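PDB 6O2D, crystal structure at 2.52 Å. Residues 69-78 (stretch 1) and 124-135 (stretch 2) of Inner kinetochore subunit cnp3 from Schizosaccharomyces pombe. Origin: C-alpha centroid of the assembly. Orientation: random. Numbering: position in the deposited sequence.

Stretch 1 69-78: GVVEMPAGAE
Stretch 2 (124-135) SIKNIGKEAVRL

Two antiparallel ladders, joined through one asparagine, define this contact. Strand 69-73 runs against strand 133-135 at 166°, their axes 4.5 Å apart at closest approach. Val71 and Leu135 form a hydrogen-bonded pair, Val71 N to Leu135 O at 2.9 Å and Leu135 N to Val71 O at a very short 2.5 Å. Met73 and Val133 repeat the pattern, with Met73 N to Val133 O at 2.6 Å and Val133 N to Met73 O at 2.9 Å. Between them Glu72 and Arg134 form a non-hydrogen-bonded pair, CA to CA 4.0 Å.

Beyond Met73 the register shifts by two. Pro74 to Ala77 make a type II turn, with Gly76 at phi/psi 75/20, a positive phi that favours glycine. The second ladder then pairs Glu78 with Lys126, CA to CA 4.6 Å, and Asn127 N donates to Ala77 O at 3.0 Å. Asn127 directs its CA-to-CB bond toward stretch 1, with chi1 t and chi2 -25°; Asn127 ND2 donates to Met73 O at 2.7 Å and to Pro74 O at 2.9 Å, both weak bonds with bent angles. Asn127 OD1 accepts from Gly129 N at 3.0 Å, so one side-chain amide links the end of strand 69-73 and the start of the turn to the loop that follows Asn127.

Charged side chains share a sheet face. Glu72 (t, t, chi3 -46°) and Arg134 (t, t, m, chi4 -67°) form a long salt bridge, OE1 to NH1 4.0 Å; the oxygen lies well out of the guanidinium plane, so charge alone links them. Glu78 OE2 and Lys126 NZ, 4.3 Å apart, fall beyond salt-bridge range.

The face bearing Val71, Met73, Val133 and Leu135 is apolar. Selenomethionine Met73 (m, t, m) extends CE to within 3.7 Å of both Ile125 CG2 and Leu135 CD1, spanning residues from both strands of stretch 2. Leu135 adopts m, t; Val71 and Val133 are t.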

# COMPACT_ATOMS: atom_id res chain seq x y z
N GLY B 69 -2.31 -5.61 4.60
CA GLY B 69 -2.11 -6.23 5.89
C GLY B 69 -0.67 -6.14 6.36
O GLY B 69 0.12 -5.35 5.84
N VAL B 70 -0.35 -6.96 7.36
CA VAL B 70 0.97 -7.00 7.95
C VAL B 70 1.46 -8.44 8.00
O VAL B 70 0.69 -9.36 8.30
CB VAL B 70 0.99 -6.36 9.36
CG1 VAL B 70 -0.12 -6.93 10.24
CG2 VAL B 70 2.35 -6.53 10.04
N VAL B 71 2.74 -8.63 7.67
CA VAL B 71 3.44 -9.90 7.77
C VAL B 71 4.68 -9.65 8.61
O VAL B 71 5.35 -8.62 8.46
CB VAL B 71 3.82 -10.46 6.38
CG1 VAL B 71 4.86 -11.59 6.49
CG2 VAL B 71 2.60 -10.93 5.62
N GLU B 72 4.98 -10.61 9.51
CA GLU B 72 6.22 -10.65 10.29
C GLU B 72 6.96 -11.94 10.00
O GLU B 72 6.33 -12.99 9.83
CB GLU B 72 5.99 -10.58 11.80
CG GLU B 72 7.29 -10.59 12.57
CD GLU B 72 7.10 -10.68 14.03
OE1 GLU B 72 6.24 -9.93 14.54
OE2 GLU B 72 7.78 -11.53 14.65
N MSE B 73 8.29 -11.89 9.99
CA MSE B 73 9.08 -13.09 9.76
C MSE B 73 10.12 -13.26 10.86
O MSE B 73 10.97 -12.40 11.07
CB MSE B 73 9.74 -12.99 8.40
CG MSE B 73 8.71 -13.16 7.32
SE MSE B 73 9.47 -13.30 5.57
CE MSE B 73 9.95 -11.45 5.26
N PRO B 74 10.03 -14.38 11.58
CA PRO B 74 11.01 -14.66 12.64
C PRO B 74 12.42 -14.80 12.07
O PRO B 74 12.64 -14.81 10.86
CB PRO B 74 10.51 -15.97 13.25
CG PRO B 74 9.09 -16.12 12.77
CD PRO B 74 9.02 -15.44 11.44
N ALA B 75 13.38 -14.89 12.98
CA ALA B 75 14.77 -15.05 12.59
C ALA B 75 14.97 -16.37 11.86
O ALA B 75 14.46 -17.41 12.28
CB ALA B 75 15.67 -14.99 13.82
N GLY B 76 15.71 -16.32 10.75
CA GLY B 76 15.93 -17.53 9.99
C GLY B 76 14.75 -18.01 9.18
O GLY B 76 14.70 -19.19 8.82
N ALA B 77 13.78 -17.14 8.90
CA ALA B 77 12.61 -17.54 8.14
C ALA B 77 12.88 -17.51 6.64
O ALA B 77 13.64 -16.68 6.14
CB ALA B 77 11.43 -16.63 8.47
N GLU B 78 12.24 -18.44 5.92
CA GLU B 78 12.40 -18.55 4.47
C GLU B 78 11.02 -18.69 3.86
O GLU B 78 10.36 -19.72 4.02
CB GLU B 78 13.28 -19.76 4.10
CG GLU B 78 14.50 -19.98 4.98
CD GLU B 78 15.39 -21.15 4.51
OE1 GLU B 78 14.85 -22.16 3.99
OE2 GLU B 78 16.63 -21.05 4.66
N SER B 124 10.36 -14.22 -3.72
CA SER B 124 10.67 -14.94 -2.50
C SER B 124 11.34 -13.97 -1.53
O SER B 124 11.91 -12.96 -1.95
CB SER B 124 11.58 -16.15 -2.77
OG SER B 124 12.91 -15.73 -3.02
N ILE B 125 11.23 -14.25 -0.23
CA ILE B 125 11.80 -13.39 0.81
C ILE B 125 12.42 -14.26 1.89
O ILE B 125 11.84 -15.27 2.30
CB ILE B 125 10.78 -12.42 1.44
CG1 ILE B 125 9.71 -11.98 0.44
CG2 ILE B 125 11.52 -11.18 1.96
CD1 ILE B 125 8.63 -11.12 1.06
N LYS B 126 13.58 -13.84 2.39
CA LYS B 126 14.29 -14.53 3.46
C LYS B 126 14.73 -13.53 4.52
O LYS B 126 15.17 -12.43 4.19
CB LYS B 126 15.51 -15.28 2.91
CG LYS B 126 15.44 -16.79 3.04
CD LYS B 126 16.04 -17.46 1.82
CE LYS B 126 16.01 -18.97 1.94
NZ LYS B 126 16.23 -19.66 0.65
N ASN B 127 14.55 -13.89 5.79
CA ASN B 127 15.06 -13.08 6.89
C ASN B 127 16.55 -13.36 7.10
O ASN B 127 16.93 -14.46 7.50
CB ASN B 127 14.27 -13.36 8.17
CG ASN B 127 14.47 -12.28 9.24
OD1 ASN B 127 15.49 -11.59 9.26
ND2 ASN B 127 13.49 -12.13 10.12
N ILE B 128 17.38 -12.34 6.87
CA ILE B 128 18.83 -12.46 6.98
C ILE B 128 19.34 -11.75 8.24
O ILE B 128 20.55 -11.57 8.40
CB ILE B 128 19.53 -11.93 5.72
CG1 ILE B 128 19.35 -10.41 5.61
CG2 ILE B 128 19.00 -12.65 4.49
CD1 ILE B 128 20.14 -9.76 4.50
N GLY B 129 18.44 -11.39 9.15
CA GLY B 129 18.83 -10.74 10.38
C GLY B 129 18.30 -11.57 11.54
O GLY B 129 17.59 -12.56 11.34
N LYS B 130 18.68 -11.15 12.76
CA LYS B 130 18.23 -11.88 13.94
C LYS B 130 17.13 -11.16 14.71
O LYS B 130 16.61 -11.73 15.67
CB LYS B 130 19.40 -12.25 14.86
CG LYS B 130 20.31 -13.23 14.09
CD LYS B 130 19.79 -14.66 14.10
CE LYS B 130 20.13 -15.35 12.76
NZ LYS B 130 21.46 -15.12 12.14
N GLU B 131 16.76 -9.95 14.30
CA GLU B 131 15.48 -9.40 14.72
C GLU B 131 14.42 -9.89 13.74
O GLU B 131 14.70 -10.09 12.56
CB GLU B 131 15.53 -7.87 14.74
CG GLU B 131 16.21 -7.28 13.52
CD GLU B 131 16.28 -5.77 13.56
OE1 GLU B 131 15.53 -5.15 14.34
OE2 GLU B 131 17.11 -5.20 12.81
N ALA B 132 13.20 -10.06 14.24
CA ALA B 132 12.10 -10.40 13.35
C ALA B 132 11.81 -9.24 12.40
O ALA B 132 11.94 -8.07 12.75
CB ALA B 132 10.83 -10.75 14.14
N VAL B 133 11.43 -9.58 11.17
CA VAL B 133 11.10 -8.58 10.17
C VAL B 133 9.60 -8.43 10.17
O VAL B 133 8.87 -9.41 10.36
CB VAL B 133 11.61 -8.98 8.77
CG1 VAL B 133 11.04 -8.03 7.71
CG2 VAL B 133 13.14 -9.01 8.75
N ARG B 134 9.12 -7.20 9.98
CA ARG B 134 7.71 -6.90 10.02
C ARG B 134 7.47 -6.08 8.76
O ARG B 134 8.22 -5.12 8.49
CB ARG B 134 7.34 -6.13 11.31
CG ARG B 134 6.02 -5.37 11.22
CD ARG B 134 5.75 -4.36 12.36
NE ARG B 134 6.05 -4.78 13.74
CZ ARG B 134 5.42 -5.74 14.41
NH1 ARG B 134 4.47 -6.47 13.83
NH2 ARG B 134 5.78 -6.01 15.66
N LEU B 135 6.46 -6.47 7.95
CA LEU B 135 6.19 -5.79 6.69
C LEU B 135 4.75 -5.34 6.60
O LEU B 135 3.84 -6.05 7.03
CB LEU B 135 6.49 -6.68 5.48
CG LEU B 135 7.77 -7.48 5.36
CD1 LEU B 135 7.52 -8.73 4.50
CD2 LEU B 135 8.85 -6.60 4.77